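Local coordinates for protein hydrogenase maturation protease HycI (Thermococcus kodakarensis KOD1, PDB 5ZBY) that probably acts as an endopeptidase in [NiFe] hydrogenase maturation, making the C-terminal cleavage for which this family of maturation proteases is known, at residues E145-A148 / E149-E153; E39-T43 / P44-I48; D26-F29 / G30-A34. All blocks are in the same frame, centred on the assembly; numbering follows the deposited sequence.

Contacts 2 and 3 sit near the two ends of helix 29-40, which crosses over between the neighbouring parallel strands 14-18 and 46-50; contact 1 lies on helix 138-156, packed against that helix. The centre of contact 1 is about 13 Å from each of the others, whose own centres are about 18 Å apart. Leu147 CD2 of contact 1 meets Phe29 CZ of contact 3 at 3.8 Å, while Ala152 CB packs on Leu40 CB of contact 2, also at 3.8 Å. A bound molecule of the buffer HEPES lies about 4 Å from the side chain of Asp27 in contact 3 but about 13 Å from that of Leu147 in contact 1.

Contact 1. Residues E145-A148 / E149-E153; sequences ERLA and ELIAE
Glu145-Ala148 and Glu149-Glu153 are successive turns of one alpha-helix, 138-156, and the backbone joins them in the regular i to i+4 pattern. Glu149 N donates to Glu145 O at 2.9 Å, and Leu150, Ile151 and Ala152 repeat the bond to Arg146, Leu147 and Ala148.

Charged side chains line one flank. Glu145 and Glu149 bring their carboxylates together, OE2 to OE2 at 3.3 Å, with the planes turned 82° apart. Two acceptors this close would probably repel if both were ionised, and the salt bridge of Glu145 OE2 to Arg36 on helix 29-40 is likely to ease the strain. Arg146 NH1 stands 4.3 Å from Glu149 OE1, beyond a salt bridge but at a range where a mild attraction is likely.

The apolar contacts divide between two faces. Toward the protein interior, Leu147 CG packs on Ile151 CD1 at 3.8 Å, and the two side chains rest on Phe29 and Leu37 of helix 29-40, where branched aliphatic groups fill the seam. Ala148 and Ala152 are small enough to let that helix come close, beside Arg36 and Leu40.

On the exposed side an arginine suits because its aliphatic stem can cover a leucine while its charged end stays near solvent. The stem of Arg146 starts out trans to the backbone N (chi1 178°) and bends at chi2, which brings its NE to 3.8 Å from Leu150 CD1. The guanidinium then lies flat against the other methyl: Leu150 CD2 sits over its centre, 3.8 Å above the plane.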
ATOM      1  N   GLU A 145      -9.398  -3.386   7.698  1.00 29.90           N
ATOM      2  CA  GLU A 145     -10.316  -4.485   7.324  1.00 32.83           C
ATOM      3  C   GLU A 145     -11.225  -4.002   6.183  1.00 35.49           C
ATOM      4  O   GLU A 145     -11.472  -4.712   5.202  1.00 36.14           O
ATOM      5  CB  GLU A 145     -11.132  -4.940   8.550  1.00 37.30           C
ATOM      6  CG  GLU A 145     -12.144  -6.031   8.281  1.00 55.04           C
ATOM      7  CD  GLU A 145     -11.493  -7.378   7.983  1.00 65.65           C
ATOM      8  OE1 GLU A 145     -10.365  -7.640   8.470  1.00 56.43           O
ATOM      9  OE2 GLU A 145     -12.122  -8.182   7.264  1.00 89.02           O
ATOM     10  N   ARG A 146     -11.708  -2.776   6.299  1.00 33.88           N
ATOM     11  CA  ARG A 146     -12.540  -2.189   5.252  1.00 30.24           C
ATOM     12  C   ARG A 146     -11.824  -2.078   3.901  1.00 37.53           C
ATOM     13  O   ARG A 146     -12.356  -2.514   2.857  1.00 34.39           O
ATOM     14  CB  ARG A 146     -13.038  -0.819   5.727  1.00 31.44           C
ATOM     15  CG  ARG A 146     -13.874  -0.085   4.718  1.00 46.65           C
ATOM     16  CD  ARG A 146     -15.081  -0.909   4.339  1.00 57.60           C
ATOM     17  NE  ARG A 146     -16.014  -0.141   3.533  1.00 82.95           N
ATOM     18  CZ  ARG A 146     -17.106  -0.649   2.983  1.00104.31           C
ATOM     19  NH1 ARG A 146     -17.398  -1.936   3.149  1.00 82.98           N
ATOM     20  NH2 ARG A 146     -17.902   0.134   2.263  1.00 74.29           N
ATOM     21  N   LEU A 147     -10.588  -1.574   3.898  1.00 30.93           N
ATOM     22  CA  LEU A 147      -9.841  -1.487   2.632  1.00 30.01           C
ATOM     23  C   LEU A 147      -9.544  -2.869   2.064  1.00 30.53           C
ATOM     24  O   LEU A 147      -9.580  -3.075   0.839  1.00 30.15           O
ATOM     25  CB  LEU A 147      -8.523  -0.704   2.815  1.00 26.34           C
ATOM     26  CG  LEU A 147      -7.711  -0.574   1.517  1.00 25.96           C
ATOM     27  CD1 LEU A 147      -8.437   0.209   0.420  1.00 31.96           C
ATOM     28  CD2 LEU A 147      -6.389   0.097   1.887  1.00 24.94           C
ATOM     29  N   ALA A 148      -9.199  -3.821   2.932  1.00 27.02           N
ATOM     30  CA  ALA A 148      -8.930  -5.181   2.404  1.00 24.49           C
ATOM     31  C   ALA A 148     -10.187  -5.747   1.788  1.00 31.61           C
ATOM     32  O   ALA A 148     -10.104  -6.399   0.746  1.00 33.17           O
ATOM     33  CB  ALA A 148      -8.407  -6.105   3.494  1.00 26.85           C
ATOM     34  N   GLU A 149     -11.336  -5.522   2.414  1.00 33.93           N
ATOM     35  CA  GLU A 149     -12.606  -5.980   1.827  1.00 37.70           C
ATOM     36  C   GLU A 149     -12.927  -5.307   0.494  1.00 37.28           C
ATOM     37  O   GLU A 149     -13.384  -5.975  -0.461  1.00 37.23           O
ATOM     38  CB  GLU A 149     -13.764  -5.762   2.799  1.00 36.07           C
ATOM     39  CG  GLU A 149     -13.723  -6.642   4.031  1.00 51.15           C
ATOM     40  CD  GLU A 149     -14.945  -6.454   4.921  1.00 76.13           C
ATOM     41  OE1 GLU A 149     -15.865  -5.705   4.522  1.00 84.54           O
ATOM     42  OE2 GLU A 149     -14.987  -7.063   6.017  1.00 85.90           O
ATOM     43  N   LEU A 150     -12.695  -4.006   0.401  1.00 32.93           N
ATOM     44  CA  LEU A 150     -12.996  -3.290  -0.836  1.00 36.82           C
ATOM     45  C   LEU A 150     -12.105  -3.823  -1.947  1.00 49.24           C
ATOM     46  O   LEU A 150     -12.559  -4.087  -3.086  1.00 36.50           O
ATOM     47  CB  LEU A 150     -12.817  -1.784  -0.651  1.00 34.14           C
ATOM     48  CG  LEU A 150     -13.823  -1.175   0.332  1.00 49.83           C
ATOM     49  CD1 LEU A 150     -13.366   0.178   0.823  1.00 40.84           C
ATOM     50  CD2 LEU A 150     -15.188  -1.069  -0.345  1.00 49.88           C
ATOM     51  N   ILE A 151     -10.830  -4.012  -1.621  1.00 30.51           N
ATOM     52  CA  ILE A 151      -9.902  -4.513  -2.642  1.00 29.23           C
ATOM     53  C   ILE A 151     -10.249  -5.939  -3.003  1.00 31.92           C
ATOM     54  O   ILE A 151     -10.242  -6.293  -4.207  1.00 33.59           O
ATOM     55  CB  ILE A 151      -8.427  -4.414  -2.186  1.00 30.36           C
ATOM     56  CG1 ILE A 151      -8.033  -2.934  -2.133  1.00 29.53           C
ATOM     57  CG2 ILE A 151      -7.513  -5.224  -3.148  1.00 32.04           C
ATOM     58  CD1 ILE A 151      -6.677  -2.686  -1.505  1.00 32.29           C
ATOM     59  N   ALA A 152     -10.553  -6.768  -2.007  1.00 29.44           N
ATOM     60  CA  ALA A 152     -10.826  -8.189  -2.331  1.00 37.28           C
ATOM     61  C   ALA A 152     -12.069  -8.327  -3.196  1.00 49.94           C
ATOM     62  O   ALA A 152     -12.142  -9.201  -4.064  1.00 46.01           O
ATOM     63  CB  ALA A 152     -10.976  -9.026  -1.091  1.00 35.79           C
ATOM     64  N   GLU A 153     -13.050  -7.472  -2.946  1.00 40.39           N
ATOM     65  CA  GLU A 153     -14.290  -7.607  -3.699  1.00 45.93           C
ATOM     66  C   GLU A 153     -14.026  -7.151  -5.108  1.00 47.74           C
ATOM     67  O   GLU A 153     -14.487  -7.779  -6.066  1.00 54.36           O
ATOM     68  CB  GLU A 153     -15.425  -6.800  -3.063  1.00 39.09           C
ATOM     69  CG  GLU A 153     -16.697  -6.761  -3.885  1.00 93.57           C
ATOM     70  CD  GLU A 153     -17.578  -7.966  -3.632  1.00115.79           C
ATOM     71  OE1 GLU A 153     -17.586  -8.473  -2.489  1.00108.83           O
ATOM     72  OE2 GLU A 153     -18.257  -8.417  -4.582  1.00111.13           O
TER

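Contact 2. Residues E39-T43 / P44-I48; sequences ELVKT and PDVLI
Thr43 presses its methyl group against Val46, CG2 to CG2 at 3.3 Å and CG2 to the branching carbon CB of Val46 at 3.4 Å, both tighter than ordinary van der Waals contact. The threonine rotamer puts the methyl there: OG1 is anti to the backbone N (chi1 -171°), which leaves CG2 in the crowded position between N and the carbonyl carbon, facing the valine. The hydroxyl is thereby turned to the proline ring, with OG1 3.0 Å from Pro44 CD.

The second methyl of Val46 serves another neighbour. Its CG1 meets CG1 of Val41 at 4.0 Å, the two side chains crossing at about a right angle, and Leu155 of helix 138-156 covers both valines. Valine suits both places, since its two methyls can serve different partners.

Thr43-Val46 forms a type I beta turn: after helix 29-40 ends, the chain turns through it into strand 46-50, completing the beta-alpha-beta crossover that starts at strand 14-18. Pro44 fits the second position of the turn: its ring holds phi at -83°, and no N-H is needed there. The turn is closed by a weak hydrogen bond from Val46 N to Thr43 O, long at 3.5 Å though nearly straight at 165°. Replacing Thr43 with a serine in the same rotamer would probably leave a gap against Val46, whose CG2 would lose the Thr43 methyl it packs on. From within the turn Asp45, and just after it Leu47, bond through the backbone to Ile14 of the neighbouring parallel strand.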
ATOM      1  N   GLU A  39      -5.781 -13.596   3.186  1.00 38.60           N
ATOM      2  CA  GLU A  39      -6.845 -14.499   3.617  1.00 42.94           C
ATOM      3  C   GLU A  39      -8.015 -14.429   2.666  1.00 50.80           C
ATOM      4  O   GLU A  39      -8.820 -15.354   2.597  1.00 55.22           O
ATOM      5  CB  GLU A  39      -7.315 -14.156   5.036  1.00 44.02           C
ATOM      6  CG  GLU A  39      -6.227 -14.265   6.085  1.00 44.55           C
ATOM      7  CD  GLU A  39      -6.667 -13.846   7.468  1.00 54.97           C
ATOM      8  OE1 GLU A  39      -7.744 -13.219   7.617  1.00 49.98           O
ATOM      9  OE2 GLU A  39      -5.918 -14.150   8.417  1.00 62.97           O
ATOM     10  N   LEU A  40      -8.097 -13.337   1.914  1.00 39.59           N
ATOM     11  CA  LEU A  40      -9.295 -13.051   1.126  1.00 38.18           C
ATOM     12  C   LEU A  40      -9.109 -13.235  -0.379  1.00 49.35           C
ATOM     13  O   LEU A  40     -10.082 -13.350  -1.121  1.00 59.57           O
ATOM     14  CB  LEU A  40      -9.764 -11.620   1.400  1.00 40.85           C
ATOM     15  CG  LEU A  40     -10.295 -11.273   2.784  1.00 40.91           C
ATOM     16  CD1 LEU A  40     -10.755  -9.814   2.826  1.00 38.92           C
ATOM     17  CD2 LEU A  40     -11.443 -12.198   3.141  1.00 48.58           C
ATOM     18  N   VAL A  41      -7.870 -13.272  -0.843  1.00 39.94           N
ATOM     19  CA  VAL A  41      -7.627 -13.210  -2.279  1.00 32.64           C
ATOM     20  C   VAL A  41      -6.838 -14.419  -2.723  1.00 49.77           C
ATOM     21  O   VAL A  41      -5.677 -14.569  -2.342  1.00 57.67           O
ATOM     22  CB  VAL A  41      -6.850 -11.925  -2.665  1.00 42.38           C
ATOM     23  CG1 VAL A  41      -6.452 -11.925  -4.143  1.00 38.18           C
ATOM     24  CG2 VAL A  41      -7.663 -10.693  -2.317  1.00 43.85           C
ATOM     25  N   LYS A  42      -7.474 -15.285  -3.467  1.00 49.34           N
ATOM     26  CA  LYS A  42      -6.727 -16.314  -4.092  1.00 58.52           C
ATOM     27  C   LYS A  42      -7.062 -16.335  -5.553  1.00 45.47           C
ATOM     28  O   LYS A  42      -8.145 -16.652  -5.948  1.00 52.10           O
ATOM     29  CB  LYS A  42      -6.995 -17.630  -3.403  1.00 75.93           C
ATOM     30  CG  LYS A  42      -6.627 -17.570  -1.933  1.00 80.72           C
ATOM     31  CD  LYS A  42      -5.173 -17.202  -1.749  1.00 57.00           C
ATOM     32  CE  LYS A  42      -4.230 -18.340  -2.066  1.00 82.43           C
ATOM     33  NZ  LYS A  42      -2.811 -18.029  -1.752  1.00 77.98           N
ATOM     34  N   THR A  43      -6.080 -15.925  -6.310  1.00 41.95           N
ATOM     35  CA  THR A  43      -6.053 -15.889  -7.760  1.00 41.79           C
ATOM     36  C   THR A  43      -4.604 -15.864  -8.181  1.00 37.99           C
ATOM     37  O   THR A  43      -3.738 -15.305  -7.514  1.00 37.69           O
ATOM     38  CB  THR A  43      -6.788 -14.669  -8.324  1.00 45.11           C
ATOM     39  OG1 THR A  43      -6.913 -14.792  -9.747  1.00 59.16           O
ATOM     40  CG2 THR A  43      -6.018 -13.386  -7.981  1.00 45.82           C
ATOM     41  N   PRO A  44      -4.320 -16.431  -9.328  1.00 41.83           N
ATOM     42  CA  PRO A  44      -2.910 -16.539  -9.688  1.00 26.71           C
ATOM     43  C   PRO A  44      -2.348 -15.265 -10.330  1.00 31.38           C
ATOM     44  O   PRO A  44      -1.139 -15.113 -10.519  1.00 32.44           O
ATOM     45  CB  PRO A  44      -2.950 -17.672 -10.734  1.00 32.48           C
ATOM     46  CG  PRO A  44      -4.301 -17.399 -11.422  1.00 42.48           C
ATOM     47  CD  PRO A  44      -5.195 -17.170 -10.267  1.00 56.31           C
ATOM     48  N   ASP A  45      -3.254 -14.345 -10.644  1.00 32.88           N
ATOM     49  CA  ASP A  45      -2.883 -13.076 -11.276  1.00 24.92           C
ATOM     50  C   ASP A  45      -2.539 -12.016 -10.240  1.00 25.30           C
ATOM     51  O   ASP A  45      -2.149 -10.922 -10.632  1.00 28.05           O
ATOM     52  CB  ASP A  45      -4.022 -12.538 -12.105  1.00 25.73           C
ATOM     53  CG  ASP A  45      -4.392 -13.472 -13.261  1.00 34.31           C
ATOM     54  OD1 ASP A  45      -5.558 -13.896 -13.301  1.00 39.16           O
ATOM     55  OD2 ASP A  45      -3.524 -13.744 -14.110  1.00 33.49           O
ATOM     56  N   VAL A  46      -2.661 -12.348  -8.958  1.00 24.78           N
ATOM     57  CA  VAL A  46      -2.405 -11.332  -7.923  1.00 25.99           C
ATOM     58  C   VAL A  46      -1.348 -11.827  -6.924  1.00 30.26           C
ATOM     59  O   VAL A  46      -1.421 -12.968  -6.450  1.00 30.50           O
ATOM     60  CB  VAL A  46      -3.688 -10.991  -7.171  1.00 22.88           C
ATOM     61  CG1 VAL A  46      -3.392 -10.026  -5.994  1.00 24.22           C
ATOM     62  CG2 VAL A  46      -4.724 -10.351  -8.095  1.00 27.81           C
ATOM     63  N   LEU A  47      -0.374 -10.972  -6.608  1.00 25.39           N
ATOM     64  CA  LEU A  47       0.616 -11.231  -5.596  1.00 22.26           C
ATOM     65  C   LEU A  47       0.438 -10.231  -4.459  1.00 23.79           C
ATOM     66  O   LEU A  47       0.412  -9.035  -4.725  1.00 25.75           O
ATOM     67  CB  LEU A  47       2.003 -11.109  -6.190  1.00 24.44           C
ATOM     68  CG  LEU A  47       3.204 -11.133  -5.250  1.00 27.61           C
ATOM     69  CD1 LEU A  47       3.263 -12.459  -4.454  1.00 34.72           C
ATOM     70  CD2 LEU A  47       4.501 -10.857  -5.982  1.00 28.22           C
ATOM     71  N   ILE A  48       0.317 -10.728  -3.225  1.00 24.84           N
ATOM     72  CA  ILE A  48       0.225  -9.877  -2.025  1.00 20.78           C
ATOM     73  C   ILE A  48       1.513 -10.027  -1.232  1.00 28.29           C
ATOM     74  O   ILE A  48       1.949 -11.142  -0.894  1.00 28.34           O
ATOM     75  CB  ILE A  48      -0.964 -10.265  -1.142  1.00 22.67           C
ATOM     76  CG1 ILE A  48      -2.261 -10.455  -1.937  1.00 33.42           C
ATOM     77  CG2 ILE A  48      -1.136  -9.211   0.005  1.00 22.64           C
ATOM     78  CD1 ILE A  48      -2.801  -9.163  -2.508  1.00 37.13           C
TER

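Contact 3. Residues D26-F29 / G30-A34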
ATOM      1  N   ASP A  26      -0.732   2.904  14.921  1.00 26.86           N
ATOM      2  CA  ASP A  26      -1.479   2.986  13.653  1.00 23.58           C
ATOM      3  C   ASP A  26      -0.590   2.750  12.437  1.00 23.62           C
ATOM      4  O   ASP A  26      -1.118   2.570  11.326  1.00 25.28           O
ATOM      5  CB  ASP A  26      -2.155   4.344  13.535  1.00 25.70           C
ATOM      6  CG  ASP A  26      -3.309   4.511  14.525  1.00 23.87           C
ATOM      7  OD1 ASP A  26      -3.880   3.499  14.968  1.00 27.28           O
ATOM      8  OD2 ASP A  26      -3.714   5.666  14.742  1.00 26.41           O
ATOM      9  N   ASP A  27       0.735   2.786  12.593  1.00 22.78           N
ATOM     10  CA  ASP A  27       1.648   2.410  11.477  1.00 22.68           C
ATOM     11  C   ASP A  27       1.541   0.941  11.106  1.00 24.71           C
ATOM     12  O   ASP A  27       2.124   0.519  10.086  1.00 24.97           O
ATOM     13  CB  ASP A  27       3.104   2.742  11.841  1.00 26.47           C
ATOM     14  CG  ASP A  27       3.514   4.122  11.392  1.00 38.09           C
ATOM     15  OD1 ASP A  27       2.711   4.781  10.701  1.00 31.92           O
ATOM     16  OD2 ASP A  27       4.650   4.551  11.710  1.00 36.10           O
ATOM     17  N   ALA A  28       0.754   0.175  11.856  1.00 25.07           N
ATOM     18  CA  ALA A  28       0.480  -1.214  11.445  1.00 26.24           C
ATOM     19  C   ALA A  28      -0.409  -1.260  10.206  1.00 26.49           C
ATOM     20  O   ALA A  28      -0.554  -2.303   9.595  1.00 28.64           O
ATOM     21  CB  ALA A  28      -0.187  -1.980  12.549  1.00 26.67           C
ATOM     22  N   PHE A  29      -1.069  -0.147   9.886  1.00 23.87           N
ATOM     23  CA  PHE A  29      -2.125  -0.175   8.848  1.00 21.62           C
ATOM     24  C   PHE A  29      -1.815  -1.032   7.600  1.00 25.05           C
ATOM     25  O   PHE A  29      -2.586  -1.934   7.273  1.00 24.39           O
ATOM     26  CB  PHE A  29      -2.439   1.242   8.387  1.00 22.37           C
ATOM     27  CG  PHE A  29      -3.462   1.293   7.297  1.00 22.22           C
ATOM     28  CD1 PHE A  29      -4.791   1.087   7.578  1.00 22.50           C
ATOM     29  CD2 PHE A  29      -3.073   1.564   6.003  1.00 23.92           C
ATOM     30  CE1 PHE A  29      -5.750   1.106   6.552  1.00 25.88           C
ATOM     31  CE2 PHE A  29      -4.021   1.598   4.979  1.00 23.99           C
ATOM     32  CZ  PHE A  29      -5.372   1.372   5.276  1.00 23.67           C
ATOM     33  N   GLY A  30      -0.697  -0.757   6.935  1.00 21.09           N
ATOM     34  CA  GLY A  30      -0.417  -1.388   5.646  1.00 20.67           C
ATOM     35  C   GLY A  30      -0.210  -2.883   5.799  1.00 26.48           C
ATOM     36  O   GLY A  30      -0.643  -3.666   4.947  1.00 25.30           O
ATOM     37  N   VAL A  31       0.453  -3.292   6.884  1.00 22.98           N
ATOM     38  CA  VAL A  31       0.693  -4.729   7.076  1.00 22.13           C
ATOM     39  C   VAL A  31      -0.601  -5.425   7.482  1.00 23.30           C
ATOM     40  O   VAL A  31      -0.852  -6.570   7.026  1.00 28.34           O
ATOM     41  CB  VAL A  31       1.831  -5.001   8.074  1.00 28.63           C
ATOM     42  CG1 VAL A  31       3.079  -4.344   7.554  1.00 31.27           C
ATOM     43  CG2 VAL A  31       1.499  -4.507   9.439  1.00 35.68           C
ATOM     44  N   LEU A  32      -1.480  -4.708   8.180  1.00 25.43           N
ATOM     45  CA  LEU A  32      -2.786  -5.286   8.500  1.00 25.94           C
ATOM     46  C   LEU A  32      -3.508  -5.569   7.198  1.00 26.71           C
ATOM     47  O   LEU A  32      -4.097  -6.664   7.018  1.00 30.22           O
ATOM     48  CB  LEU A  32      -3.599  -4.341   9.394  1.00 26.46           C
ATOM     49  CG  LEU A  32      -3.073  -4.196  10.834  1.00 34.15           C
ATOM     50  CD1 LEU A  32      -3.837  -3.144  11.592  1.00 34.00           C
ATOM     51  CD2 LEU A  32      -3.157  -5.521  11.546  1.00 35.46           C
ATOM     52  N   VAL A  33      -3.432  -4.613   6.268  1.00 26.51           N
ATOM     53  CA  VAL A  33      -4.171  -4.781   5.015  1.00 22.63           C
ATOM     54  C   VAL A  33      -3.620  -5.971   4.251  1.00 27.03           C
ATOM     55  O   VAL A  33      -4.398  -6.833   3.791  1.00 27.63           O
ATOM     56  CB  VAL A  33      -4.121  -3.520   4.153  1.00 21.36           C
ATOM     57  CG1 VAL A  33      -4.749  -3.798   2.776  1.00 22.63           C
ATOM     58  CG2 VAL A  33      -4.919  -2.403   4.821  1.00 23.94           C
ATOM     59  N   ALA A  34      -2.288  -6.050   4.182  1.00 23.81           N
ATOM     60  CA  ALA A  34      -1.666  -7.095   3.397  1.00 22.24           C
ATOM     61  C   ALA A  34      -2.053  -8.431   4.014  1.00 27.83           C
ATOM     62  O   ALA A  34      -2.397  -9.368   3.283  1.00 29.38           O
ATOM     63  CB  ALA A  34      -0.148  -6.921   3.353  1.00 24.53           C
TER
HETATM   64  O   HOH W   1       1.204   1.181   7.606  1.00 24.01           O
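The backbone winds from a short 3-10 segment into the first turn of helix 29-40, where Leu32 N bonds to Ala28 O at 2.9 Å, nearly along the C=O axis, and Val33 N bonds to Phe29 O at 3.0 Å in the carbonyl plane. Just before these bonds a water joins the two segments: it accepts from Gly30 N at 2.8 Å and also bonds to Asp27 O at 2.7 Å, so the early N-H of the helix has a partner.

Phe29 and Val33, one turn apart, lie side by side and point the same way. A chi1 of 178° sets CG of Phe29 opposite N and beside the carbonyl carbon, sending the ring out from the helix with a lean toward its next turn, where Val33 CG2 comes over one face, 4.0 Å from the centroid and 19° off the normal, in a CH-pi contact offset toward the rim. A flat, bulky ring suits this buried place because it also reaches Leu147 of helix 138-156 and Val73 and Ala75 of strand 69-75. On another flank the small Ala28 leaves room for the leucine one turn on, its CB 3.9 Å from Leu32 CD1.

Asp27, paired with Arg24 through a salt bridge, stands beside a bound buffer molecule. This is the strand-to-helix junction of a beta-alpha-beta unit: the loop after strand 14-18 passes that molecule and turns into the crossover helix.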